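Local coordinates for protein diacylglycerol lipase (Aspergillus oryzae, PDB 5XK2) that probably hydrolyses the ester bonds of mono- and diacylglycerols, as a class 3 lipase of the alpha/beta-hydrolase fold, at residues L154-A159 against L175-A180; P187-I192 against G217-S222; R200-D205 against E224-A229; P230-V235 against H268-I273. All blocks are in the same frame, centred on the assembly; numbering follows the deposited sequence.

Interaction 1 (L154-A159 against L175-A180); sequences LGAAIA and LYAYAA
Ala156 directs its methyl from helix 154-159 toward the end of strand 175-178, where it settles on the backbone: CB lies 3.4 Å from Tyr178 O and near the Tyr178 nitrogen. Two further methyls close round it. Ala180 CB, on the turn that follows the strand, comes to 3.6 Å from Ala156 CB, and Ala177 CB stands 4.0 Å from the same carbon. One helical turn on, Ala159 also directs its methyl at the strand and meets a longer side chain. Leu175 CG is anti to the backbone N (chi1 172°), and its branch CD1 reaches 3.5 Å from Ala159 O, with Ala159 CB beside it. No hydrogen bond joins the two segments; small side chains let helix and strand approach to 7.0 Å between axes, running nearly antiparallel at 153°. Leu175 is further enclosed by Ser160, Ala163 and Arg167 of the same helix, whereas the rings of Tyr176 and Tyr178 lead away toward helix 14-27. This is the return half of a beta-alpha-beta crossover from strand 146-152, whose helix starts just after Ser153 in a GxSxG pattern consistent with the nucleophile elbow of alpha/beta-hydrolases.

Interaction 2 (P187-I192 against G217-S222); sequences PLAEFI and GYVHIS
Ala189 and Ile192, one helical turn apart on helix 187-192, face the loop 217-222 and press against Val219 and Ile221. The helix belongs to the alpha/beta-hydrolase fold, where it follows strand 173-178 and precedes strand 198-203; the loop leads from that last strand to strand 224-227. The isoleucines pack at ordinary van der Waals distances. Ile192 and Ile221 cross obliquely, with Ile192 CG2 3.7 Å from Ile221 CD1 and 3.8 Å from Ile221 CG1. Ile192 CD1 also meets Ile221 CD1, at 4.0 Å, so both branches of Ile192 bear on the same side chain. Both residues are buried, and helix 154-168 closes over them: Ala164 and Arg167 touch Ile192, while Ser160 touches Ile221.

Exposure rises round Val219, which is only partly covered, and round Pro187 and Glu190, which point away from the loop and are partly exposed too. Val219 gives the helix a single methyl, CG2, which lies between the backbone N and the carbonyl carbon (CG1 at chi1 -61°). No hydrogen bond crosses between the segments; just beyond the helical one, Thr193 OG1 bonds both Ala189 O and Ser222 N, tying helix to loop. His220 points away from the helix at CB, and its NE2 bonds Pro209 O. Packing is tighter at Ala189 than between the isoleucines: its methyl, itself buried, lies 3.7 Å from His220 O and, closer than usual for two carbons, 3.3 Å from Val219 CG2.

Interaction 3 (R200-D205 against E224-A229); sequences RFTHND and EYYITA
Four backbone hydrogen bonds join residues 200-204 to 225-227. Tyr225 N donates to Arg200 O, Thr202 N to Tyr225 O and Ile227 N to Thr202 O, and Asn204 N continues the series to Ile227 O at 2.9 Å. Side-chain bonds reinforce both ends. Thr202 OG1 donates to Glu224 OE2 at 2.6 Å, using the carboxylate's anti lone pair, and Asn252 N is a second donor to that oxygen. At the other end His203 NE2 reaches Ala229 O at 2.7 Å in a nearly straight bond (163°), the oxygen lying close to the imidazole plane. CG anti to the backbone N (chi1 -180°) starts the ring on this course, and ND1 bonds Ser267 O. Asn204 ND2 adds a weak bond to Ala229 O.

The two strands, 200-203 and 224-227, are parallel neighbours in the central sheet of the alpha/beta-hydrolase fold, between strands 173-178 and 240-243. On the face that also bears His203, apolar contacts join Phe201, Tyr225 CB and Ile227. Phe201 CD2 rests 3.5 Å from Tyr225 CB, with the ring planes inclined at 38°; Phe18 meets both rings edge-to-face. Ile227 CD1 approaches the same ring carbon, Phe201 CD2, at 4.1 Å.

Charge enters on the face of Arg200, Thr202 and Glu224. The arginine chain bends at chi3, and its NH2 packs 3.4 Å from Glu224 CB while remaining 4.5 Å from Glu224 OE1, beyond a salt bridge. A water accepts from NH2 and donates to OE1, while Arg200 NE bonds Ile221 O.

Interaction 4 (P230-V235 against H268-I273); sequences PDNTTV and HVWYFI
Trp270 presents one face of its indole to Asp231 and Asn232, each of which lays its CB over a different ring. Asp231 CB is 3.7 Å from the centroid of the five-membered ring, and Asn232 CB stands at the same distance from that of the six-membered ring; both are CH-pi contacts close to the ring normal. The flat ends follow suit, the carboxylate inclined to the indole by 23° and the amide by a similar angle. Asp231 CG comes to 3.3 Å from Trp270 CD1. Asn232 OD1 lies 3.4 Å from Trp270 CZ3. Farther along, Val235 crosses Phe272 at about a right angle, its CG2 3.7 Å from Phe272 CD1.

No direct hydrogen bond spans the segments, but water does. Phe272 O accepts from two waters, one of which also takes the Val235 N-H while the other makes a weak bond to Thr233 O. The 230-235 loop is braced internally by Thr233 OG1 donating to Pro230 O at 2.8 Å. Asp231 OD2 is bonded to His266 ND1, which fixes the carboxylate beside the indole, and His274 stacks on Trp270.

In the same segment His268 turns away from this contact and bonds Ser153 OG and Asp206 OD2, geometry consistent with a Ser-His-Asp triad. The contact thus lies at the surface beside that probable active site, with His203 of strand 198-203 touching Asp231 and Trp270, Ile227 of strand 224-227 touching Val235 and Phe272, and Leu15 and Lys19 of helix 14-27 against Phe272.

How the interactions relate
Interactions 1 and 2 are both buried, apolar and without direct hydrogen bonds, pairing helices with a strand end and a loop; interaction 1 lies near the centre of the chain. Interaction 3, also largely buried, is instead a strand pairing rich in hydrogen bonds, and interaction 4 is a surface contact of loops with aromatic and water-mediated links. Interactions 1 and 3 share the central sheet, strands 173-178 and 198-203 being neighbours with Tyr178 stacked on Phe201. Arg200 joins interaction 3 to interaction 2, and His203, touching Trp270 and Asp231, joins it to interaction 4. Tyr271 packs on Ala179, connecting interactions 1 and 4, whereas interactions 2 and 4 stay about 9 Å apart at their nearest atoms.

Interaction 1 (L154-A159 against L175-A180)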
# COMPACT_ATOMS: atom_id res chain seq x y z
N LEU A 154 -7.22 -9.25 1.43
CA LEU A 154 -7.10 -9.66 2.84
C LEU A 154 -8.44 -10.21 3.36
O LEU A 154 -8.46 -11.08 4.22
CB LEU A 154 -6.63 -8.48 3.71
CG LEU A 154 -5.11 -8.27 3.76
CD1 LEU A 154 -4.47 -8.17 2.40
CD2 LEU A 154 -4.76 -7.04 4.62
N GLY A 155 -9.55 -9.70 2.84
CA GLY A 155 -10.86 -10.26 3.16
C GLY A 155 -10.98 -11.73 2.78
O GLY A 155 -11.68 -12.48 3.45
N ALA A 156 -10.33 -12.14 1.69
CA ALA A 156 -10.33 -13.55 1.28
C ALA A 156 -9.56 -14.41 2.28
O ALA A 156 -9.87 -15.59 2.45
CB ALA A 156 -9.72 -13.69 -0.10
N ALA A 157 -8.54 -13.84 2.91
CA ALA A 157 -7.82 -14.56 3.96
C ALA A 157 -8.74 -14.80 5.17
O ALA A 157 -8.82 -15.90 5.72
CB ALA A 157 -6.59 -13.78 4.37
N ILE A 158 -9.44 -13.76 5.58
CA ILE A 158 -10.38 -13.90 6.69
C ILE A 158 -11.43 -14.93 6.33
O ILE A 158 -11.74 -15.81 7.13
CB ILE A 158 -11.02 -12.55 7.06
CG1 ILE A 158 -9.93 -11.58 7.52
CG2 ILE A 158 -12.08 -12.73 8.16
CD1 ILE A 158 -10.37 -10.11 7.60
N ALA A 159 -11.94 -14.86 5.10
CA ALA A 159 -12.94 -15.82 4.66
C ALA A 159 -12.42 -17.25 4.74
O ALA A 159 -13.18 -18.15 5.09
CB ALA A 159 -13.38 -15.51 3.23
N LEU A 175 -16.25 -21.99 0.09
CA LEU A 175 -15.30 -20.88 0.17
C LEU A 175 -14.93 -20.33 -1.19
O LEU A 175 -14.45 -21.07 -2.04
CB LEU A 175 -14.03 -21.34 0.89
CG LEU A 175 -12.86 -20.35 0.90
CD1 LEU A 175 -13.19 -19.04 1.68
CD2 LEU A 175 -11.60 -21.01 1.49
N TYR A 176 -15.15 -19.03 -1.41
CA TYR A 176 -14.58 -18.37 -2.58
C TYR A 176 -13.59 -17.33 -2.09
O TYR A 176 -13.98 -16.31 -1.53
CB TYR A 176 -15.66 -17.73 -3.47
CG TYR A 176 -16.63 -18.73 -4.07
CD1 TYR A 176 -17.69 -19.24 -3.31
CD2 TYR A 176 -16.46 -19.21 -5.36
CE1 TYR A 176 -18.58 -20.18 -3.85
CE2 TYR A 176 -17.33 -20.14 -5.90
CZ TYR A 176 -18.40 -20.61 -5.15
OH TYR A 176 -19.26 -21.53 -5.68
N ALA A 177 -12.30 -17.61 -2.29
CA ALA A 177 -11.26 -16.75 -1.75
C ALA A 177 -10.45 -16.15 -2.88
O ALA A 177 -9.48 -16.73 -3.35
CB ALA A 177 -10.36 -17.55 -0.82
N TYR A 178 -10.80 -14.93 -3.26
CA TYR A 178 -10.19 -14.32 -4.45
C TYR A 178 -8.96 -13.55 -4.02
O TYR A 178 -9.08 -12.64 -3.22
CB TYR A 178 -11.19 -13.39 -5.14
CG TYR A 178 -12.43 -14.09 -5.66
CD1 TYR A 178 -12.44 -14.64 -6.94
CD2 TYR A 178 -13.59 -14.19 -4.87
CE1 TYR A 178 -13.57 -15.30 -7.44
CE2 TYR A 178 -14.72 -14.82 -5.36
CZ TYR A 178 -14.71 -15.38 -6.64
OH TYR A 178 -15.85 -16.02 -7.11
N ALA A 179 -7.79 -13.92 -4.55
CA ALA A 179 -6.56 -13.16 -4.29
C ALA A 179 -6.11 -13.25 -2.84
O ALA A 179 -5.57 -12.31 -2.29
CB ALA A 179 -6.73 -11.67 -4.68
N ALA A 180 -6.33 -14.41 -2.22
CA ALA A 180 -6.04 -14.55 -0.80
C ALA A 180 -4.56 -14.69 -0.51
O ALA A 180 -3.86 -15.48 -1.16
CB ALA A 180 -6.78 -15.77 -0.24

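Interaction 2 (P187-I192 against G217-S222)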
# COMPACT_ATOMS: atom_id res chain seq x y z
N PRO A 187 -0.15 -28.35 8.43
CA PRO A 187 -1.27 -29.17 8.93
C PRO A 187 -2.63 -28.49 8.76
O PRO A 187 -3.60 -29.16 8.37
CB PRO A 187 -0.94 -29.34 10.43
CG PRO A 187 0.53 -29.21 10.50
CD PRO A 187 0.92 -28.21 9.45
N LEU A 188 -2.71 -27.19 8.99
CA LEU A 188 -4.00 -26.51 8.83
C LEU A 188 -4.39 -26.42 7.36
O LEU A 188 -5.56 -26.58 7.00
CB LEU A 188 -3.97 -25.11 9.45
CG LEU A 188 -5.27 -24.32 9.31
CD1 LEU A 188 -6.46 -25.12 9.87
CD2 LEU A 188 -5.19 -22.94 10.00
N ALA A 189 -3.42 -26.16 6.49
CA ALA A 189 -3.77 -26.10 5.07
C ALA A 189 -4.25 -27.45 4.56
O ALA A 189 -5.19 -27.50 3.78
CB ALA A 189 -2.59 -25.63 4.24
N GLU A 190 -3.65 -28.55 5.04
CA GLU A 190 -4.13 -29.88 4.64
C GLU A 190 -5.54 -30.14 5.18
O GLU A 190 -6.39 -30.69 4.48
CB GLU A 190 -3.17 -30.99 5.13
CG GLU A 190 -1.76 -30.81 4.54
CD GLU A 190 -0.78 -31.89 4.99
OE1 GLU A 190 -1.22 -32.92 5.54
OE2 GLU A 190 0.44 -31.68 4.79
N PHE A 191 -5.78 -29.74 6.42
CA PHE A 191 -7.11 -29.89 7.00
C PHE A 191 -8.18 -29.14 6.19
O PHE A 191 -9.22 -29.72 5.84
CB PHE A 191 -7.09 -29.39 8.45
CG PHE A 191 -8.41 -29.51 9.16
CD1 PHE A 191 -8.92 -30.75 9.51
CD2 PHE A 191 -9.12 -28.37 9.51
CE1 PHE A 191 -10.14 -30.85 10.18
CE2 PHE A 191 -10.34 -28.47 10.18
CZ PHE A 191 -10.85 -29.70 10.51
N ILE A 192 -7.92 -27.87 5.88
CA ILE A 192 -8.91 -27.07 5.16
C ILE A 192 -9.13 -27.63 3.76
O ILE A 192 -10.26 -27.79 3.30
CB ILE A 192 -8.48 -25.59 5.09
CG1 ILE A 192 -8.37 -25.01 6.51
CG2 ILE A 192 -9.46 -24.80 4.20
CD1 ILE A 192 -7.88 -23.57 6.55
N GLY A 217 6.66 -20.38 7.52
CA GLY A 217 5.89 -21.53 7.96
C GLY A 217 4.46 -21.60 7.45
O GLY A 217 3.62 -22.28 8.04
N TYR A 218 4.18 -20.89 6.37
CA TYR A 218 2.84 -20.91 5.79
C TYR A 218 2.82 -21.65 4.46
O TYR A 218 3.82 -21.66 3.73
CB TYR A 218 2.32 -19.49 5.56
CG TYR A 218 2.06 -18.73 6.83
CD1 TYR A 218 0.82 -18.78 7.43
CD2 TYR A 218 3.05 -17.94 7.41
CE1 TYR A 218 0.56 -18.07 8.60
CE2 TYR A 218 2.81 -17.22 8.58
CZ TYR A 218 1.55 -17.29 9.15
OH TYR A 218 1.28 -16.58 10.30
N VAL A 219 1.69 -22.27 4.17
CA VAL A 219 1.47 -22.85 2.85
C VAL A 219 0.08 -22.44 2.40
O VAL A 219 -0.60 -21.72 3.12
CB VAL A 219 1.64 -24.39 2.87
CG1 VAL A 219 3.04 -24.75 3.30
CG2 VAL A 219 0.64 -25.00 3.78
N HIS A 220 -0.34 -22.85 1.20
CA HIS A 220 -1.68 -22.47 0.72
C HIS A 220 -2.65 -23.63 0.78
O HIS A 220 -2.27 -24.80 0.65
CB HIS A 220 -1.63 -21.99 -0.75
CG HIS A 220 -1.54 -20.51 -0.93
ND1 HIS A 220 -2.51 -19.64 -0.45
CD2 HIS A 220 -0.65 -19.74 -1.61
CE1 HIS A 220 -2.20 -18.41 -0.79
NE2 HIS A 220 -1.08 -18.44 -1.51
N ILE A 221 -3.92 -23.30 0.97
CA ILE A 221 -5.01 -24.21 0.69
C ILE A 221 -4.97 -24.59 -0.78
O ILE A 221 -4.67 -23.76 -1.64
CB ILE A 221 -6.36 -23.54 1.03
CG1 ILE A 221 -6.41 -23.24 2.53
CG2 ILE A 221 -7.55 -24.38 0.57
CD1 ILE A 221 -7.37 -22.08 2.88
N SER A 222 -5.25 -25.86 -1.07
CA SER A 222 -5.26 -26.38 -2.43
C SER A 222 -6.70 -26.73 -2.83
O SER A 222 -7.52 -27.08 -1.97
CB SER A 222 -4.33 -27.60 -2.50
OG SER A 222 -4.51 -28.32 -3.70

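Interaction 3 (R200-D205 against E224-A229)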
# COMPACT_ATOMS: atom_id res chain seq x y z
N ARG A 200 -10.01 -21.07 -4.28
CA ARG A 200 -9.04 -20.03 -4.01
C ARG A 200 -8.41 -19.60 -5.33
O ARG A 200 -7.95 -20.45 -6.10
CB ARG A 200 -7.95 -20.51 -3.03
CG ARG A 200 -6.85 -19.43 -2.81
CD ARG A 200 -5.78 -19.91 -1.83
NE ARG A 200 -4.99 -21.03 -2.36
CZ ARG A 200 -3.98 -20.92 -3.23
NH1 ARG A 200 -3.62 -19.72 -3.69
NH2 ARG A 200 -3.30 -22.01 -3.61
N PHE A 201 -8.42 -18.30 -5.58
CA PHE A 201 -7.95 -17.76 -6.86
C PHE A 201 -6.68 -16.95 -6.75
O PHE A 201 -6.45 -16.26 -5.76
CB PHE A 201 -9.04 -16.88 -7.49
CG PHE A 201 -10.30 -17.63 -7.77
CD1 PHE A 201 -11.25 -17.80 -6.78
CD2 PHE A 201 -10.52 -18.18 -9.02
CE1 PHE A 201 -12.43 -18.50 -7.03
CE2 PHE A 201 -11.68 -18.90 -9.28
CZ PHE A 201 -12.63 -19.07 -8.27
N THR A 202 -5.88 -17.02 -7.80
CA THR A 202 -4.75 -16.12 -7.98
C THR A 202 -4.80 -15.55 -9.39
O THR A 202 -5.47 -16.10 -10.28
CB THR A 202 -3.41 -16.83 -7.83
OG1 THR A 202 -3.35 -17.86 -8.83
CG2 THR A 202 -3.26 -17.44 -6.42
N HIS A 203 -4.09 -14.46 -9.61
CA HIS A 203 -4.12 -13.83 -10.92
C HIS A 203 -2.73 -13.43 -11.34
O HIS A 203 -2.15 -12.53 -10.73
CB HIS A 203 -5.04 -12.60 -10.90
CG HIS A 203 -5.14 -11.91 -12.22
ND1 HIS A 203 -5.08 -10.54 -12.35
CD2 HIS A 203 -5.27 -12.40 -13.48
CE1 HIS A 203 -5.19 -10.20 -13.62
NE2 HIS A 203 -5.31 -11.31 -14.34
N ASN A 204 -2.22 -14.07 -12.39
CA ASN A 204 -0.89 -13.75 -12.92
C ASN A 204 0.13 -13.60 -11.78
O ASN A 204 0.26 -14.51 -10.95
CB ASN A 204 -0.96 -12.50 -13.81
CG ASN A 204 -1.68 -12.78 -15.12
OD1 ASN A 204 -1.60 -13.90 -15.64
ND2 ASN A 204 -2.38 -11.78 -15.65
N ASP A 205 0.83 -12.47 -11.77
CA ASP A 205 1.93 -12.21 -10.83
C ASP A 205 1.49 -11.44 -9.58
O ASP A 205 2.30 -10.73 -8.97
CB ASP A 205 3.11 -11.52 -11.53
CG ASP A 205 2.74 -10.23 -12.22
OD1 ASP A 205 1.54 -9.89 -12.30
OD2 ASP A 205 3.68 -9.56 -12.72
N GLU A 224 -5.26 -24.33 -6.37
CA GLU A 224 -5.15 -22.94 -6.82
C GLU A 224 -5.88 -22.81 -8.14
O GLU A 224 -5.62 -23.58 -9.07
CB GLU A 224 -3.68 -22.55 -6.98
CG GLU A 224 -3.45 -21.16 -7.64
CD GLU A 224 -1.96 -20.88 -7.91
OE1 GLU A 224 -1.09 -21.68 -7.50
OE2 GLU A 224 -1.65 -19.86 -8.55
N TYR A 225 -6.78 -21.83 -8.25
CA TYR A 225 -7.37 -21.51 -9.54
C TYR A 225 -6.61 -20.32 -10.05
O TYR A 225 -6.85 -19.19 -9.65
CB TYR A 225 -8.88 -21.22 -9.41
CG TYR A 225 -9.68 -22.46 -9.08
CD1 TYR A 225 -9.76 -22.95 -7.77
CD2 TYR A 225 -10.30 -23.18 -10.09
CE1 TYR A 225 -10.46 -24.10 -7.49
CE2 TYR A 225 -11.00 -24.34 -9.82
CZ TYR A 225 -11.08 -24.79 -8.51
OH TYR A 225 -11.78 -25.97 -8.21
N TYR A 226 -5.70 -20.60 -10.99
CA TYR A 226 -4.72 -19.62 -11.46
C TYR A 226 -5.25 -18.96 -12.72
O TYR A 226 -5.39 -19.61 -13.76
CB TYR A 226 -3.39 -20.33 -11.71
CG TYR A 226 -2.26 -19.52 -12.28
CD1 TYR A 226 -1.94 -18.24 -11.78
CD2 TYR A 226 -1.46 -20.05 -13.28
CE1 TYR A 226 -0.86 -17.53 -12.30
CE2 TYR A 226 -0.39 -19.36 -13.79
CZ TYR A 226 -0.10 -18.10 -13.31
OH TYR A 226 0.99 -17.44 -13.84
N ILE A 227 -5.58 -17.68 -12.61
CA ILE A 227 -6.15 -16.92 -13.72
C ILE A 227 -5.03 -16.23 -14.48
O ILE A 227 -4.24 -15.50 -13.90
CB ILE A 227 -7.14 -15.84 -13.25
CG1 ILE A 227 -8.22 -16.44 -12.35
CG2 ILE A 227 -7.74 -15.09 -14.45
CD1 ILE A 227 -8.91 -15.35 -11.51
N THR A 228 -4.91 -16.54 -15.77
CA THR A 228 -3.88 -15.93 -16.62
C THR A 228 -4.39 -14.92 -17.66
O THR A 228 -3.67 -14.55 -18.58
CB THR A 228 -3.03 -17.01 -17.29
OG1 THR A 228 -3.88 -17.99 -17.91
CG2 THR A 228 -2.13 -17.68 -16.26
N ALA A 229 -5.65 -14.52 -17.57
CA ALA A 229 -6.16 -13.48 -18.46
C ALA A 229 -5.53 -12.11 -18.17
O ALA A 229 -5.23 -11.81 -17.02
CB ALA A 229 -7.68 -13.39 -18.31
O HOH W 1 -0.83 -22.98 -5.08
O HOH W 2 -2.14 -12.33 -18.84

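Interaction 4 (P230-V235 against H268-I273)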
# COMPACT_ATOMS: atom_id res chain seq x y z
N PRO A 230 -5.38 -11.25 -19.19
CA PRO A 230 -4.95 -9.87 -18.93
C PRO A 230 -5.96 -9.11 -18.05
O PRO A 230 -7.17 -9.43 -18.03
CB PRO A 230 -4.88 -9.24 -20.33
CG PRO A 230 -4.75 -10.39 -21.26
CD PRO A 230 -5.56 -11.51 -20.63
N ASP A 231 -5.47 -8.09 -17.35
CA ASP A 231 -6.36 -7.18 -16.62
C ASP A 231 -7.50 -6.65 -17.48
O ASP A 231 -7.29 -6.30 -18.64
CB ASP A 231 -5.60 -5.95 -16.11
CG ASP A 231 -4.51 -6.27 -15.11
OD1 ASP A 231 -4.46 -7.40 -14.58
OD2 ASP A 231 -3.71 -5.34 -14.85
N ASN A 232 -8.69 -6.58 -16.89
CA ASN A 232 -9.84 -5.90 -17.50
C ASN A 232 -10.20 -6.53 -18.83
O ASN A 232 -10.43 -5.84 -19.82
CB ASN A 232 -9.56 -4.41 -17.66
CG ASN A 232 -10.81 -3.56 -17.74
OD1 ASN A 232 -11.94 -4.05 -17.58
ND2 ASN A 232 -10.62 -2.27 -17.98
N THR A 233 -10.22 -7.86 -18.84
CA THR A 233 -10.68 -8.59 -20.01
C THR A 233 -11.58 -9.72 -19.56
O THR A 233 -11.53 -10.14 -18.42
CB THR A 233 -9.51 -9.18 -20.86
OG1 THR A 233 -8.84 -10.22 -20.12
CG2 THR A 233 -8.52 -8.09 -21.28
N THR A 234 -12.37 -10.24 -20.49
CA THR A 234 -13.24 -11.37 -20.19
C THR A 234 -12.40 -12.63 -20.05
O THR A 234 -11.66 -12.98 -20.96
CB THR A 234 -14.29 -11.56 -21.30
OG1 THR A 234 -15.15 -10.41 -21.35
CG2 THR A 234 -15.14 -12.83 -21.04
N VAL A 235 -12.51 -13.30 -18.91
CA VAL A 235 -11.76 -14.52 -18.66
C VAL A 235 -12.47 -15.70 -19.31
O VAL A 235 -13.67 -15.85 -19.14
CB VAL A 235 -11.62 -14.78 -17.12
CG1 VAL A 235 -10.86 -16.07 -16.84
CG2 VAL A 235 -10.92 -13.58 -16.44
N HIS A 268 -3.53 -7.61 -8.65
CA HIS A 268 -4.31 -7.92 -7.45
C HIS A 268 -5.76 -7.48 -7.55
O HIS A 268 -6.62 -8.04 -6.87
CB HIS A 268 -3.68 -7.26 -6.21
CG HIS A 268 -4.29 -7.68 -4.90
ND1 HIS A 268 -4.32 -8.99 -4.48
CD2 HIS A 268 -4.83 -6.95 -3.90
CE1 HIS A 268 -4.88 -9.05 -3.28
NE2 HIS A 268 -5.19 -7.82 -2.91
N VAL A 269 -6.04 -6.43 -8.33
CA VAL A 269 -7.38 -5.86 -8.30
C VAL A 269 -8.27 -6.36 -9.42
O VAL A 269 -9.45 -6.03 -9.43
CB VAL A 269 -7.33 -4.31 -8.31
CG1 VAL A 269 -6.41 -3.83 -7.20
CG2 VAL A 269 -6.84 -3.79 -9.65
N TRP A 270 -7.73 -7.20 -10.32
CA TRP A 270 -8.54 -7.71 -11.42
C TRP A 270 -8.71 -9.22 -11.27
O TRP A 270 -7.87 -10.00 -11.73
CB TRP A 270 -7.85 -7.40 -12.77
CG TRP A 270 -7.73 -5.93 -13.03
CD1 TRP A 270 -6.63 -5.14 -12.83
CD2 TRP A 270 -8.77 -5.05 -13.51
NE1 TRP A 270 -6.92 -3.83 -13.16
CE2 TRP A 270 -8.22 -3.76 -13.58
CE3 TRP A 270 -10.10 -5.25 -13.88
CZ2 TRP A 270 -8.97 -2.65 -14.01
CZ3 TRP A 270 -10.84 -4.14 -14.32
CH2 TRP A 270 -10.27 -2.87 -14.37
N TYR A 271 -9.84 -9.62 -10.67
CA TYR A 271 -10.19 -11.04 -10.53
C TYR A 271 -11.58 -11.14 -11.12
O TYR A 271 -12.58 -10.97 -10.43
CB TYR A 271 -10.15 -11.44 -9.03
CG TYR A 271 -8.76 -11.80 -8.56
CD1 TYR A 271 -7.78 -10.82 -8.38
CD2 TYR A 271 -8.42 -13.13 -8.34
CE1 TYR A 271 -6.48 -11.17 -7.97
CE2 TYR A 271 -7.13 -13.48 -7.92
CZ TYR A 271 -6.17 -12.50 -7.75
OH TYR A 271 -4.91 -12.87 -7.35
N PHE A 272 -11.60 -11.48 -12.40
CA PHE A 272 -12.77 -11.46 -13.29
C PHE A 272 -13.40 -10.09 -13.48
O PHE A 272 -13.63 -9.69 -14.61
CB PHE A 272 -13.86 -12.40 -12.78
CG PHE A 272 -13.38 -13.80 -12.59
CD1 PHE A 272 -13.18 -14.62 -13.70
CD2 PHE A 272 -13.10 -14.29 -11.32
CE1 PHE A 272 -12.71 -15.93 -13.54
CE2 PHE A 272 -12.63 -15.60 -11.16
CZ PHE A 272 -12.44 -16.42 -12.27
N ILE A 273 -13.45 -9.30 -12.41
CA ILE A 273 -14.03 -7.97 -12.42
C ILE A 273 -13.03 -7.06 -11.73
O ILE A 273 -12.05 -7.56 -11.18
CB ILE A 273 -15.39 -7.90 -11.66
CG1 ILE A 273 -15.20 -8.22 -10.18
CG2 ILE A 273 -16.43 -8.82 -12.30
CD1 ILE A 273 -16.44 -7.97 -9.27
O HOH W 3 -13.89 -8.15 -16.87
O HOH W 4 -14.21 -11.99 -16.63